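PDB 5N7Q: putative cathepsin d from Ixodes ricinus, which probably acts as an aspartic-type endopeptidase of the pepsin-like A1 family, and is here bound to the inhibitor pepstatin A. Local coordinates for residues A[270-275]-A[312-317]; A[185-190]-A[277-282]; A[226-231]-A[324-329]; A[254-259]-A[301-306]. All coordinates share one frame; numbering follows the deposited sequence. Where two conformers were deposited one is given.

Contact 1: residues A[270-275]-A[312-317]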
loop_
_atom_site.group_PDB
_atom_site.type_symbol
_atom_site.label_atom_id
_atom_site.label_comp_id
_atom_site.label_asym_id
_atom_site.label_seq_id
_atom_site.Cartn_x
_atom_site.Cartn_y
_atom_site.Cartn_z
ATOM N N VAL A 270 -10.343 -1.478 -18.196
ATOM C CA VAL A 270 -11.269 -1.434 -17.060
ATOM C C VAL A 270 -11.188 -0.040 -16.451
ATOM O O VAL A 270 -10.103 0.478 -16.236
ATOM C CB VAL A 270 -10.940 -2.515 -16.024
ATOM C CG1 VAL A 270 -11.812 -2.431 -14.790
ATOM C CG2 VAL A 270 -11.088 -3.911 -16.632
ATOM N N THR A 271 -12.341 0.570 -16.189
ATOM C CA THR A 271 -12.402 1.991 -15.818
ATOM C C THR A 271 -13.117 2.198 -14.496
ATOM O O THR A 271 -14.222 1.673 -14.293
ATOM C CB THR A 271 -13.107 2.772 -16.923
ATOM O OG1 THR A 271 -12.417 2.573 -18.159
ATOM C CG2 THR A 271 -13.177 4.277 -16.596
ATOM N N PHE A 272 -12.510 3.002 -13.608
ATOM C CA PHE A 272 -13.085 3.422 -12.321
ATOM C C PHE A 272 -13.469 4.874 -12.440
ATOM O O PHE A 272 -12.675 5.692 -12.908
ATOM C CB PHE A 272 -12.066 3.262 -11.179
ATOM C CG PHE A 272 -11.819 1.839 -10.813
ATOM C CD1 PHE A 272 -11.015 1.046 -11.633
ATOM C CD2 PHE A 272 -12.400 1.269 -9.684
ATOM C CE1 PHE A 272 -10.818 -0.293 -11.329
ATOM C CE2 PHE A 272 -12.205 -0.067 -9.384
ATOM C CZ PHE A 272 -11.421 -0.845 -10.206
ATOM N N THR A 273 -14.715 5.187 -12.106
ATOM C CA THR A 273 -15.199 6.561 -12.161
ATOM C C THR A 273 -15.209 7.103 -10.740
ATOM O O THR A 273 -15.869 6.561 -9.863
ATOM C CB THR A 273 -16.587 6.659 -12.804
ATOM O OG1 THR A 273 -16.501 6.206 -14.168
ATOM C CG2 THR A 273 -17.063 8.135 -12.787
ATOM N N ILE A 274 -14.468 8.190 -10.519
ATOM C CA ILE A 274 -14.285 8.764 -9.196
ATOM C C ILE A 274 -14.438 10.264 -9.337
ATOM O O ILE A 274 -13.818 10.864 -10.204
ATOM C CB ILE A 274 -12.871 8.440 -8.620
ATOM C CG1 ILE A 274 -12.584 6.922 -8.700
ATOM C CG2 ILE A 274 -12.753 8.996 -7.213
ATOM C CD1 ILE A 274 -11.144 6.556 -8.349
ATOM N N SER A 275 -15.306 10.849 -8.524
ATOM C CA SER A 275 -15.651 12.280 -8.643
ATOM C C SER A 275 -16.064 12.671 -10.073
ATOM O O SER A 275 -15.757 13.760 -10.551
ATOM C CB SER A 275 -14.518 13.163 -8.099
ATOM O OG SER A 275 -14.363 12.959 -6.691
ATOM N N TRP A 312 -13.833 -1.814 -2.385
ATOM C CA TRP A 312 -12.751 -2.112 -3.302
ATOM C C TRP A 312 -11.473 -1.554 -2.732
ATOM O O TRP A 312 -11.436 -0.407 -2.253
ATOM C CB TRP A 312 -12.993 -1.438 -4.657
ATOM C CG TRP A 312 -14.212 -1.956 -5.400
ATOM C CD1 TRP A 312 -15.520 -1.679 -5.127
ATOM C CD2 TRP A 312 -14.221 -2.814 -6.560
ATOM N NE1 TRP A 312 -16.345 -2.302 -6.039
ATOM C CE2 TRP A 312 -15.576 -3.012 -6.924
ATOM C CE3 TRP A 312 -13.217 -3.427 -7.324
ATOM C CZ2 TRP A 312 -15.947 -3.815 -8.011
ATOM C CZ3 TRP A 312 -13.592 -4.216 -8.400
ATOM C CH2 TRP A 312 -14.947 -4.387 -8.739
ATOM N N ILE A 313 -10.418 -2.349 -2.753
ATOM C CA ILE A 313 -9.096 -1.834 -2.390
ATOM C C ILE A 313 -8.342 -1.520 -3.679
ATOM O O ILE A 313 -8.068 -2.435 -4.490
ATOM C CB ILE A 313 -8.275 -2.813 -1.540
ATOM C CG1 ILE A 313 -8.979 -3.162 -0.206
ATOM C CG2 ILE A 313 -6.895 -2.213 -1.280
ATOM C CD1 ILE A 313 -8.263 -4.218 0.631
ATOM N N LEU A 314 -8.040 -0.251 -3.877
ATOM C CA LEU A 314 -7.238 0.213 -5.003
ATOM C C LEU A 314 -5.774 0.171 -4.579
ATOM O O LEU A 314 -5.283 1.045 -3.899
ATOM C CB LEU A 314 -7.691 1.610 -5.427
ATOM C CG LEU A 314 -9.168 1.766 -5.830
ATOM C CD1 LEU A 314 -9.440 3.141 -6.385
ATOM C CD2 LEU A 314 -9.556 0.698 -6.834
ATOM N N GLY A 315 -5.103 -0.913 -4.935
ATOM C CA GLY A 315 -3.698 -1.136 -4.634
ATOM C C GLY A 315 -2.806 -0.688 -5.773
ATOM O O GLY A 315 -3.189 0.176 -6.566
ATOM N N ASP A 316 -1.596 -1.262 -5.821
ATOM C CA ASP A 316 -0.529 -0.762 -6.677
ATOM C C ASP A 316 -0.897 -0.803 -8.165
ATOM O O ASP A 316 -0.436 0.018 -8.952
ATOM C CB ASP A 316 0.774 -1.529 -6.449
ATOM C CG ASP A 316 1.257 -1.511 -5.003
ATOM O OD1 ASP A 316 0.913 -0.539 -4.263
ATOM O OD2 ASP A 316 1.997 -2.463 -4.607
ATOM N N VAL A 317 -1.737 -1.750 -8.568
ATOM C CA VAL A 317 -2.232 -1.763 -9.961
ATOM C C VAL A 317 -2.851 -0.419 -10.371
ATOM O O VAL A 317 -2.660 0.045 -11.500
ATOM C CB VAL A 317 -3.237 -2.923 -10.159
ATOM C CG1 VAL A 317 -4.142 -2.681 -11.352
ATOM C CG2 VAL A 317 -2.487 -4.226 -10.270
#
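F272 O accepts a backbone hydrogen bond from F279 N over 2.7 Å, which fixes this residue in the antiparallel hairpin of strands 270-274 and 277-281 while its side chain reaches the other way, to strand 312-314. What meets there is entirely apolar. With CG beside the backbone N (chi1 -72°), the F272 ring is carried forward so that CE2 leads it in between W312 and L314. CE2 stands above the six-membered ring of W312, displaced toward the rim, and lies 4.1 Å from W312 CE3. The two planes are nearly perpendicular, at 84°, so the pair forms an offset edge-to-face stack in which the phenylalanine gives the edge and the tryptophan the face. L314 uses both of its branches. Its CD2 approaches F272 CE2 to 3.8 Å and makes an off-centre CH-pi contact with the ring, 29° off the normal, whereas its CD1 turns to the CD1 of I274 at 4.3 Å. The strands themselves run almost at right angles, with axes 11.8 Å apart, and these side chains fill the span together with I233 of strand 233-235, which touches F272, W312 and L314. Strand 312-314 is the inner strand of the psi motif typical of pepsin-like lobes, lying between strands 222-226 and 233-235. Behind the loop of the predicted catalytic D227, this layer is therefore probably held by dispersion and by the electrostatics of the edge-to-face pair, with no polar bond between the two segments.

Contact 2: residues A[185-190]-A[277-282]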
loop_
_atom_site.group_PDB
_atom_site.type_symbol
_atom_site.label_atom_id
_atom_site.label_comp_id
_atom_site.label_asym_id
_atom_site.label_seq_id
_atom_site.Cartn_x
_atom_site.Cartn_y
_atom_site.Cartn_z
ATOM N N SER A 185 -4.376 17.706 -14.276
ATOM C CA SER A 185 -4.858 18.272 -13.020
ATOM C C SER A 185 -5.271 17.149 -12.083
ATOM O O SER A 185 -5.717 16.081 -12.531
ATOM C CB SER A 185 -6.071 19.165 -13.270
ATOM O OG SER A 185 -7.179 18.406 -13.728
ATOM N N ILE A 186 -5.098 17.382 -10.800
ATOM C CA ILE A 186 -5.522 16.448 -9.764
ATOM C C ILE A 186 -7.033 16.468 -9.643
ATOM O O ILE A 186 -7.652 17.548 -9.601
ATOM C CB ILE A 186 -4.882 16.824 -8.411
ATOM C CG1 ILE A 186 -3.367 16.630 -8.453
ATOM C CG2 ILE A 186 -5.373 15.902 -7.314
ATOM C CD1 ILE A 186 -2.609 17.408 -7.398
ATOM N N THR A 187 -7.610 15.269 -9.575
ATOM C CA THR A 187 -9.018 15.080 -9.133
ATOM C C THR A 187 -9.071 14.646 -7.682
ATOM O O THR A 187 -8.487 13.622 -7.337
ATOM C CB THR A 187 -9.682 13.995 -9.992
ATOM O OG1 THR A 187 -9.671 14.424 -11.356
ATOM C CG2 THR A 187 -11.124 13.774 -9.579
ATOM N N TYR A 188 -9.787 15.411 -6.844
ATOM C CA TYR A 188 -9.920 15.069 -5.435
ATOM C C TYR A 188 -11.245 14.384 -5.158
ATOM O O TYR A 188 -12.241 14.654 -5.828
ATOM C CB TYR A 188 -9.763 16.324 -4.573
ATOM C CG TYR A 188 -8.327 16.787 -4.443
ATOM C CD1 TYR A 188 -7.444 16.102 -3.637
ATOM C CD2 TYR A 188 -7.864 17.911 -5.133
ATOM C CE1 TYR A 188 -6.120 16.498 -3.504
ATOM C CE2 TYR A 188 -6.535 18.331 -5.015
ATOM C CZ TYR A 188 -5.671 17.632 -4.182
ATOM O OH TYR A 188 -4.361 18.014 -4.047
ATOM N N VAL A 189 -11.231 13.501 -4.169
ATOM C CA VAL A 189 -12.413 12.821 -3.638
ATOM C C VAL A 189 -12.326 12.945 -2.095
ATOM O O VAL A 189 -11.269 12.722 -1.506
ATOM C CB VAL A 189 -12.524 11.352 -4.134
ATOM C CG1 VAL A 189 -11.354 10.493 -3.683
ATOM C CG2 VAL A 189 -13.870 10.763 -3.766
ATOM N N PRO A 190 -13.412 13.328 -1.434
ATOM C CA PRO A 190 -13.318 13.455 0.023
ATOM C C PRO A 190 -13.267 12.105 0.708
ATOM O O PRO A 190 -13.962 11.162 0.296
ATOM C CB PRO A 190 -14.613 14.171 0.417
ATOM C CG PRO A 190 -15.533 13.987 -0.721
ATOM C CD PRO A 190 -14.727 13.748 -1.959
ATOM N N LYS A 277 -15.007 11.568 -12.898
ATOM C CA LYS A 277 -13.959 11.422 -13.903
ATOM C C LYS A 277 -13.588 9.952 -14.063
ATOM O O LYS A 277 -13.545 9.185 -13.087
ATOM C CB LYS A 277 -12.733 12.232 -13.519
ATOM C CG LYS A 277 -11.638 12.142 -14.559
ATOM C CD LYS A 277 -10.529 13.144 -14.344
ATOM C CE LYS A 277 -9.445 12.962 -15.382
ATOM N NZ LYS A 277 -9.845 13.436 -16.735
ATOM N N GLU A 278 -13.271 9.577 -15.294
ATOM C CA GLU A 278 -12.869 8.201 -15.596
ATOM C C GLU A 278 -11.381 7.998 -15.396
ATOM O O GLU A 278 -10.564 8.757 -15.915
ATOM C CB GLU A 278 -13.249 7.831 -17.023
ATOM C CG GLU A 278 -14.761 7.709 -17.176
ATOM C CD GLU A 278 -15.220 7.061 -18.470
ATOM O OE1 GLU A 278 -14.385 6.673 -19.312
ATOM O OE2 GLU A 278 -16.452 6.944 -18.624
ATOM N N PHE A 279 -11.048 6.923 -14.693
ATOM C CA PHE A 279 -9.671 6.492 -14.478
ATOM C C PHE A 279 -9.554 5.086 -15.096
ATOM O O PHE A 279 -9.981 4.099 -14.501
ATOM C CB PHE A 279 -9.354 6.504 -12.973
ATOM C CG PHE A 279 -9.355 7.887 -12.396
ATOM C CD1 PHE A 279 -8.211 8.656 -12.409
ATOM C CD2 PHE A 279 -10.530 8.424 -11.901
ATOM C CE1 PHE A 279 -8.233 9.954 -11.930
ATOM C CE2 PHE A 279 -10.562 9.718 -11.415
ATOM C CZ PHE A 279 -9.402 10.477 -11.429
ATOM N N SER A 280 -8.968 5.049 -16.282
ATOM C CA SER A 280 -8.872 3.839 -17.117
ATOM C C SER A 280 -7.598 3.054 -16.801
ATOM O O SER A 280 -6.542 3.627 -16.531
ATOM C CB SER A 280 -8.903 4.278 -18.584
ATOM O OG SER A 280 -8.964 3.161 -19.457
ATOM N N LEU A 281 -7.723 1.729 -16.828
ATOM C CA LEU A 281 -6.601 0.822 -16.714
ATOM C C LEU A 281 -6.582 -0.048 -17.968
ATOM O O LEU A 281 -7.559 -0.714 -18.254
ATOM C CB LEU A 281 -6.785 -0.077 -15.488
ATOM C CG LEU A 281 -6.897 0.669 -14.165
ATOM C CD1 LEU A 281 -7.313 -0.299 -13.084
ATOM C CD2 LEU A 281 -5.556 1.283 -13.801
ATOM N N ARG A 282 -5.464 -0.031 -18.681
ATOM C CA ARG A 282 -5.228 -0.945 -19.802
ATOM C C ARG A 282 -4.837 -2.289 -19.262
ATOM O O ARG A 282 -4.387 -2.410 -18.104
ATOM C CB ARG A 282 -4.076 -0.404 -20.645
ATOM C CG ARG A 282 -4.311 0.986 -21.231
ATOM C CD ARG A 282 -3.001 1.642 -21.689
ATOM N NE ARG A 282 -2.220 0.776 -22.550
ATOM C CZ ARG A 282 -0.885 0.748 -22.674
ATOM N NH1 ARG A 282 -0.089 1.577 -21.996
ATOM N NH2 ARG A 282 -0.344 -0.141 -23.497
#
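T187 meets F279 and K277 with every atom of its side chain. Its CB, directed at the hairpin strand 277-281, lies 3.8 Å from CZ of F279 and in the plane of that ring, so the aromatic group presents its edge to the threonine. Beyond CB the side chain forks. The methyl branch, CG2, stays near the same ring corner, 4.2 Å from F279 CZ. The hydroxyl branch, placed beside the backbone N by chi1 of -61°, brings OG1 to 4.0 Å from F279 CZ and closer still to the lysine, 3.4 Å from K277 CD. This is an approach to a methylene, not to the charged end: K277 leaves its backbone with CG anti to N and runs extended to CE, then bends at chi4 (73°), which leaves NZ 5.5 Å from T187 OG1. The exposed lysine thus lends its aliphatic shaft to the threonine and carries its ammonium onward, away from the threonine hydroxyl. F279 is the buried side of the contact, meeting Y322 edge-to-face and resting on I274 of the preceding strand. The backbone of T187 pairs with F335, making strand 187-190 the antiparallel neighbour of strand 332-337, which in turn borders strand 322-327. Nearby, S275 OG at the hairpin turn bonds to Y188 O. Away from the active site, the contact thus lays the hairpin 270-274/277-281 of one sheet against strand 187-190 of another, with T187 filling the join.

Contact 3: residues A[226-231]-A[324-329]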
loop_
_atom_site.group_PDB
_atom_site.type_symbol
_atom_site.label_atom_id
_atom_site.label_comp_id
_atom_site.label_asym_id
_atom_site.label_seq_id
_atom_site.Cartn_x
_atom_site.Cartn_y
_atom_site.Cartn_z
ATOM N N ALA A 226 -7.610 3.647 -0.934
ATOM C CA ALA A 226 -6.334 3.721 -1.644
ATOM C C ALA A 226 -5.267 3.100 -0.751
ATOM O O ALA A 226 -4.979 3.628 0.302
ATOM C CB ALA A 226 -5.993 5.150 -1.978
ATOM N N ASP A 227 -4.728 1.953 -1.153
ATOM C CA ASP A 227 -3.833 1.165 -0.286
ATOM C C ASP A 227 -2.535 0.797 -0.979
ATOM O O ASP A 227 -2.478 -0.163 -1.739
ATOM C CB ASP A 227 -4.512 -0.097 0.205
ATOM C CG ASP A 227 -3.677 -0.845 1.193
ATOM O OD1 ASP A 227 -2.597 -0.356 1.587
ATOM O OD2 ASP A 227 -4.115 -1.945 1.619
ATOM N N THR A 228 -1.489 1.555 -0.672
ATOM C CA THR A 228 -0.161 1.286 -1.216
ATOM C C THR A 228 0.419 -0.080 -0.832
ATOM O O THR A 228 1.355 -0.548 -1.471
ATOM C CB THR A 228 0.823 2.369 -0.762
ATOM O OG1 THR A 228 0.848 2.404 0.658
ATOM C CG2 THR A 228 0.439 3.738 -1.269
ATOM N N GLY A 229 -0.085 -0.686 0.238
ATOM C CA GLY A 229 0.380 -1.985 0.706
ATOM C C GLY A 229 -0.384 -3.165 0.140
ATOM O O GLY A 229 -0.202 -4.300 0.633
ATOM N N THR A 230 -1.284 -2.914 -0.827
ATOM C CA THR A 230 -1.965 -3.995 -1.543
ATOM C C THR A 230 -1.408 -4.011 -2.962
ATOM O O THR A 230 -1.291 -2.955 -3.595
ATOM C CB THR A 230 -3.492 -3.808 -1.491
ATOM O OG1 THR A 230 -3.896 -4.156 -0.152
ATOM C CG2 THR A 230 -4.235 -4.696 -2.500
ATOM N N SER A 231 -1.083 -5.205 -3.482
ATOM C CA SER A 231 -0.485 -5.286 -4.809
ATOM C C SER A 231 -1.487 -5.028 -5.937
ATOM O O SER A 231 -1.195 -4.346 -6.932
ATOM C CB SER A 231 0.076 -6.687 -5.032
ATOM O OG SER A 231 1.038 -7.021 -4.041
ATOM N N THR A 324 -0.885 9.686 -6.462
ATOM C CA THR A 324 -1.914 9.798 -5.453
ATOM C C THR A 324 -1.429 10.691 -4.339
ATOM O O THR A 324 -0.321 10.550 -3.835
ATOM C CB THR A 324 -2.331 8.449 -4.901
ATOM O OG1 THR A 324 -2.741 7.608 -5.991
ATOM C CG2 THR A 324 -3.503 8.556 -3.975
ATOM N N ILE A 325 -2.298 11.614 -3.966
ATOM C CA ILE A 325 -2.079 12.600 -2.909
ATOM C C ILE A 325 -2.978 12.228 -1.732
ATOM O O ILE A 325 -4.192 12.131 -1.879
ATOM C CB ILE A 325 -2.437 14.026 -3.362
ATOM C CG1 ILE A 325 -1.545 14.509 -4.532
ATOM C CG2 ILE A 325 -2.236 14.995 -2.214
ATOM C CD1 ILE A 325 -1.902 13.938 -5.889
ATOM N N PHE A 326 -2.365 12.029 -0.561
ATOM C CA PHE A 326 -3.052 11.686 0.680
ATOM C C PHE A 326 -2.989 12.951 1.561
ATOM O O PHE A 326 -1.931 13.299 2.080
ATOM C CB PHE A 326 -2.358 10.509 1.346
ATOM C CG PHE A 326 -2.402 9.241 0.553
ATOM C CD1 PHE A 326 -1.443 8.988 -0.445
ATOM C CD2 PHE A 326 -3.364 8.293 0.825
ATOM C CE1 PHE A 326 -1.503 7.803 -1.177
ATOM C CE2 PHE A 326 -3.420 7.111 0.095
ATOM C CZ PHE A 326 -2.471 6.864 -0.891
ATOM N N ASP A 327 -4.124 13.630 1.705
ATOM C CA ASP A 327 -4.182 14.977 2.294
ATOM C C ASP A 327 -4.879 14.943 3.647
ATOM O O ASP A 327 -6.102 14.772 3.715
ATOM C CB ASP A 327 -4.898 15.888 1.280
ATOM C CG ASP A 327 -5.062 17.332 1.728
ATOM O OD1 ASP A 327 -4.968 17.610 2.938
ATOM O OD2 ASP A 327 -5.293 18.168 0.797
ATOM N N ARG A 328 -4.098 15.142 4.708
ATOM C CA ARG A 328 -4.625 15.141 6.072
ATOM C C ARG A 328 -5.110 16.520 6.479
ATOM O O ARG A 328 -5.851 16.630 7.457
ATOM C CB ARG A 328 -3.581 14.646 7.106
ATOM C CG ARG A 328 -3.319 13.151 6.992
ATOM C CD ARG A 328 -4.471 12.296 7.536
ATOM N NE ARG A 328 -4.675 12.569 8.961
ATOM C CZ ARG A 328 -4.020 11.972 9.955
ATOM N NH1 ARG A 328 -3.110 11.043 9.696
ATOM N NH2 ARG A 328 -4.229 12.345 11.219
ATOM N N ASP A 329 -4.760 17.582 5.752
ATOM C CA ASP A 329 -5.305 18.922 6.087
ATOM C C ASP A 329 -6.791 19.011 5.753
ATOM O O ASP A 329 -7.576 19.626 6.474
ATOM C CB ASP A 329 -4.546 20.005 5.331
ATOM C CG ASP A 329 -3.191 20.287 5.958
ATOM O OD1 ASP A 329 -3.129 20.307 7.215
ATOM O OD2 ASP A 329 -2.228 20.496 5.192
#
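A226 and F326 meet just where strand 222-226 gives way to the Asp-Thr-Gly-Thr loop of the pepsin fold, the turn that bears the predicted catalytic D227. The leading atom of the F326 ring is CE2, 3.8 Å from A226 CB. The carbonyl O of A226 also lies in the ring plane at this edge, 3.8 Å from F326 CE2, so a ring C-H is directed roughly at a backbone oxygen. On the loop side, T228 adds its methyl, with CG2 4.3 Å from F326 CZ. Farther out, the ring is set by its neighbours: W197 meets it edge-to-face, and F156 lies nearly parallel to it. The threonine hydroxyl is turned to one side of this apolar patch and bonds to F35 O, while T37 OG1 bonds to both A226 O and T228 N. These exchanges between the two active-site loops form the fireman's grip of aspartic proteases, so F326 packs beneath one half of it. D227 leaves the backbone away from F326, and its OD2 bonds to a modified side chain of pepstatin. Its carboxylate is steadied from within the type I turn. T230 OG1 donates to D227 OD2 over 2.8 Å, and G229 N donates to D227 OD1 over 2.9 Å, closing an Asx turn in which the N-H comes from 55° out of the carboxylate plane.

Contact 4: residues A[254-259]-A[301-306]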
loop_
_atom_site.group_PDB
_atom_site.type_symbol
_atom_site.label_atom_id
_atom_site.label_comp_id
_atom_site.label_asym_id
_atom_site.label_seq_id
_atom_site.Cartn_x
_atom_site.Cartn_y
_atom_site.Cartn_z
ATOM N N GLY A 254 -5.905 -21.239 -5.462
ATOM C CA GLY A 254 -5.269 -19.988 -5.057
ATOM C C GLY A 254 -6.253 -18.855 -4.881
ATOM O O GLY A 254 -7.462 -19.077 -4.761
ATOM N N GLY A 255 -5.730 -17.632 -4.852
ATOM C CA GLY A 255 -6.542 -16.445 -4.558
ATOM C C GLY A 255 -6.788 -15.508 -5.726
ATOM O O GLY A 255 -7.522 -14.505 -5.567
ATOM N N GLN A 256 -6.172 -15.828 -6.874
ATOM C CA GLN A 256 -6.236 -15.006 -8.073
ATOM C C GLN A 256 -6.710 -15.744 -9.327
ATOM O O GLN A 256 -6.425 -16.925 -9.600
ATOM C CB GLN A 256 -4.880 -14.365 -8.414
ATOM C CG GLN A 256 -4.422 -13.271 -7.460
ATOM C CD GLN A 256 -3.932 -13.849 -6.145
ATOM O OE1 GLN A 256 -3.030 -14.682 -6.134
ATOM N NE2 GLN A 256 -4.546 -13.428 -5.030
ATOM N N TYR A 257 -7.379 -14.959 -10.136
ATOM C CA TYR A 257 -7.748 -15.368 -11.453
ATOM C C TYR A 257 -6.547 -15.298 -12.398
ATOM O O TYR A 257 -5.722 -14.407 -12.277
ATOM C CB TYR A 257 -8.884 -14.485 -11.933
ATOM C CG TYR A 257 -10.216 -14.891 -11.335
ATOM C CD1 TYR A 257 -10.943 -15.922 -11.924
ATOM C CD2 TYR A 257 -10.737 -14.273 -10.206
ATOM C CE1 TYR A 257 -12.156 -16.315 -11.427
ATOM C CE2 TYR A 257 -11.985 -14.657 -9.692
ATOM C CZ TYR A 257 -12.665 -15.697 -10.306
ATOM O OH TYR A 257 -13.902 -16.118 -9.838
ATOM N N LEU A 258 -6.491 -16.236 -13.338
ATOM C CA LEU A 258 -5.405 -16.293 -14.339
ATOM C C LEU A 258 -5.946 -16.021 -15.724
ATOM O O LEU A 258 -7.090 -16.395 -16.055
ATOM C CB LEU A 258 -4.750 -17.663 -14.339
ATOM C CG LEU A 258 -4.208 -18.127 -12.987
ATOM C CD1 LEU A 258 -3.685 -19.550 -13.124
ATOM C CD2 LEU A 258 -3.155 -17.183 -12.448
ATOM N N LEU A 259 -5.102 -15.403 -16.541
ATOM C CA LEU A 259 -5.434 -15.015 -17.905
ATOM C C LEU A 259 -4.506 -15.758 -18.844
ATOM O O LEU A 259 -3.342 -16.002 -18.523
ATOM C CB LEU A 259 -5.267 -13.508 -18.070
ATOM C CG LEU A 259 -6.287 -12.703 -17.254
ATOM C CD1 LEU A 259 -5.825 -11.281 -17.023
ATOM C CD2 LEU A 259 -7.673 -12.709 -17.906
ATOM N N GLY A 301 -5.271 -8.665 -12.312
ATOM C CA GLY A 301 -5.121 -7.712 -11.224
ATOM C C GLY A 301 -6.394 -7.373 -10.479
ATOM O O GLY A 301 -6.394 -6.426 -9.703
ATOM N N PHE A 302 -7.464 -8.121 -10.705
ATOM C CA PHE A 302 -8.708 -7.978 -9.945
ATOM C C PHE A 302 -8.968 -9.242 -9.180
ATOM O O PHE A 302 -9.210 -10.295 -9.788
ATOM C CB PHE A 302 -9.891 -7.605 -10.846
ATOM C CG PHE A 302 -9.591 -6.468 -11.746
ATOM C CD1 PHE A 302 -9.653 -5.176 -11.283
ATOM C CD2 PHE A 302 -9.192 -6.694 -13.053
ATOM C CE1 PHE A 302 -9.330 -4.129 -12.118
ATOM C CE2 PHE A 302 -8.878 -5.655 -13.895
ATOM C CZ PHE A 302 -8.935 -4.354 -13.413
ATOM N N MET A 303 -8.905 -9.176 -7.852
ATOM C CA MET A 303 -9.077 -10.306 -6.970
ATOM C C MET A 303 -10.203 -10.058 -5.956
ATOM O O MET A 303 -10.445 -8.942 -5.530
ATOM C CB MET A 303 -7.767 -10.651 -6.278
ATOM C CG MET A 303 -7.193 -9.541 -5.431
ATOM S SD MET A 303 -5.777 -10.057 -4.434
ATOM C CE MET A 303 -6.526 -10.835 -3.027
ATOM N N GLY A 304 -10.864 -11.115 -5.532
ATOM C CA GLY A 304 -11.973 -10.991 -4.590
ATOM C C GLY A 304 -11.506 -10.936 -3.142
ATOM O O GLY A 304 -10.588 -11.673 -2.753
ATOM N N LEU A 305 -12.106 -10.039 -2.359
ATOM C CA LEU A 305 -11.827 -9.950 -0.924
ATOM C C LEU A 305 -13.064 -9.399 -0.217
ATOM O O LEU A 305 -13.488 -8.284 -0.470
ATOM C CB LEU A 305 -10.588 -9.083 -0.629
ATOM C CG LEU A 305 -10.235 -8.965 0.859
ATOM C CD1 LEU A 305 -9.984 -10.308 1.533
ATOM C CD2 LEU A 305 -9.034 -8.055 1.077
ATOM N N GLU A 306 -13.645 -10.216 0.660
ATOM C CA GLU A 306 -14.794 -9.806 1.421
ATOM C C GLU A 306 -14.325 -8.961 2.592
ATOM O O GLU A 306 -13.599 -9.447 3.456
ATOM C CB GLU A 306 -15.573 -11.011 1.936
ATOM C CG GLU A 306 -16.906 -10.625 2.552
ATOM C CD GLU A 306 -17.797 -11.803 2.910
ATOM O OE1 GLU A 306 -18.854 -11.546 3.522
ATOM O OE2 GLU A 306 -17.461 -12.968 2.594
HETATM O O HOH W 1 -10.163 -13.766 -6.680
HETATM O O HOH W 2 -9.080 -13.827 -3.302
HETATM O O HOH W 3 -7.198 -12.122 -9.607
#
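Q256 and M303 make the closer-packed part of this contact, joined by G255 O, which lies over M303 CB at 3.9 Å, whereas the backbones of 254-259 and 301-306 meet largely through water. The two long side chains lie side by side and point the same way. M303 takes the crowded position, CG between backbone N and carbonyl carbon (chi1 60°), and Q256 bends at chi2 (75°), which brings Q256 NE2 to 3.6 Å from M303 SD and 3.8 Å from M303 CE. This is a van der Waals contact of an amide with a thioether. Both residues also pack on a modified side chain of the bound pepstatin, so the pair forms part of the wall of the binding cleft. On the looser side, the backbones stand too far apart for direct pairing and three waters fill in. The carbonyl O of G255 accepts from two of them: water 1 bridges it to N of G304, and water 2, 2.8 Å from G255 O, donates also to O of G304. Water 3 accepts from N of Y257 and donates to F302 O at 2.7 Å. The Y257 ring comes only loosely to F302 O, while its hydroxyl bonds to D241. Further along, strand 258-259 joins strand 295-304 in antiparallel fashion, and helix 237-247 covers Y257 and F302 where the two chains splay apart.

How the contacts relate
Contacts 1 and 3 are buried, contacts 2 and 4 only partly so, and the chemistry follows. Contact 1 is purely apolar. Contact 3 combines a ring edge with the hydrogen-bonded active-site turn, and the two join through the backbone bond from D227 N to L314 O. Contact 2 shares the hairpin 270-274/277-281 with contact 1 but carries it outward, where a lysine shaft replaces the aromatic stack; toward contact 3 it is linked by I186 packing on I325. Contact 4, at the cleft, alone relies on bridging waters, yet F302 reaches inward to V270 and F272. Contacts 3 and 4 do not touch, though both meet pepstatin.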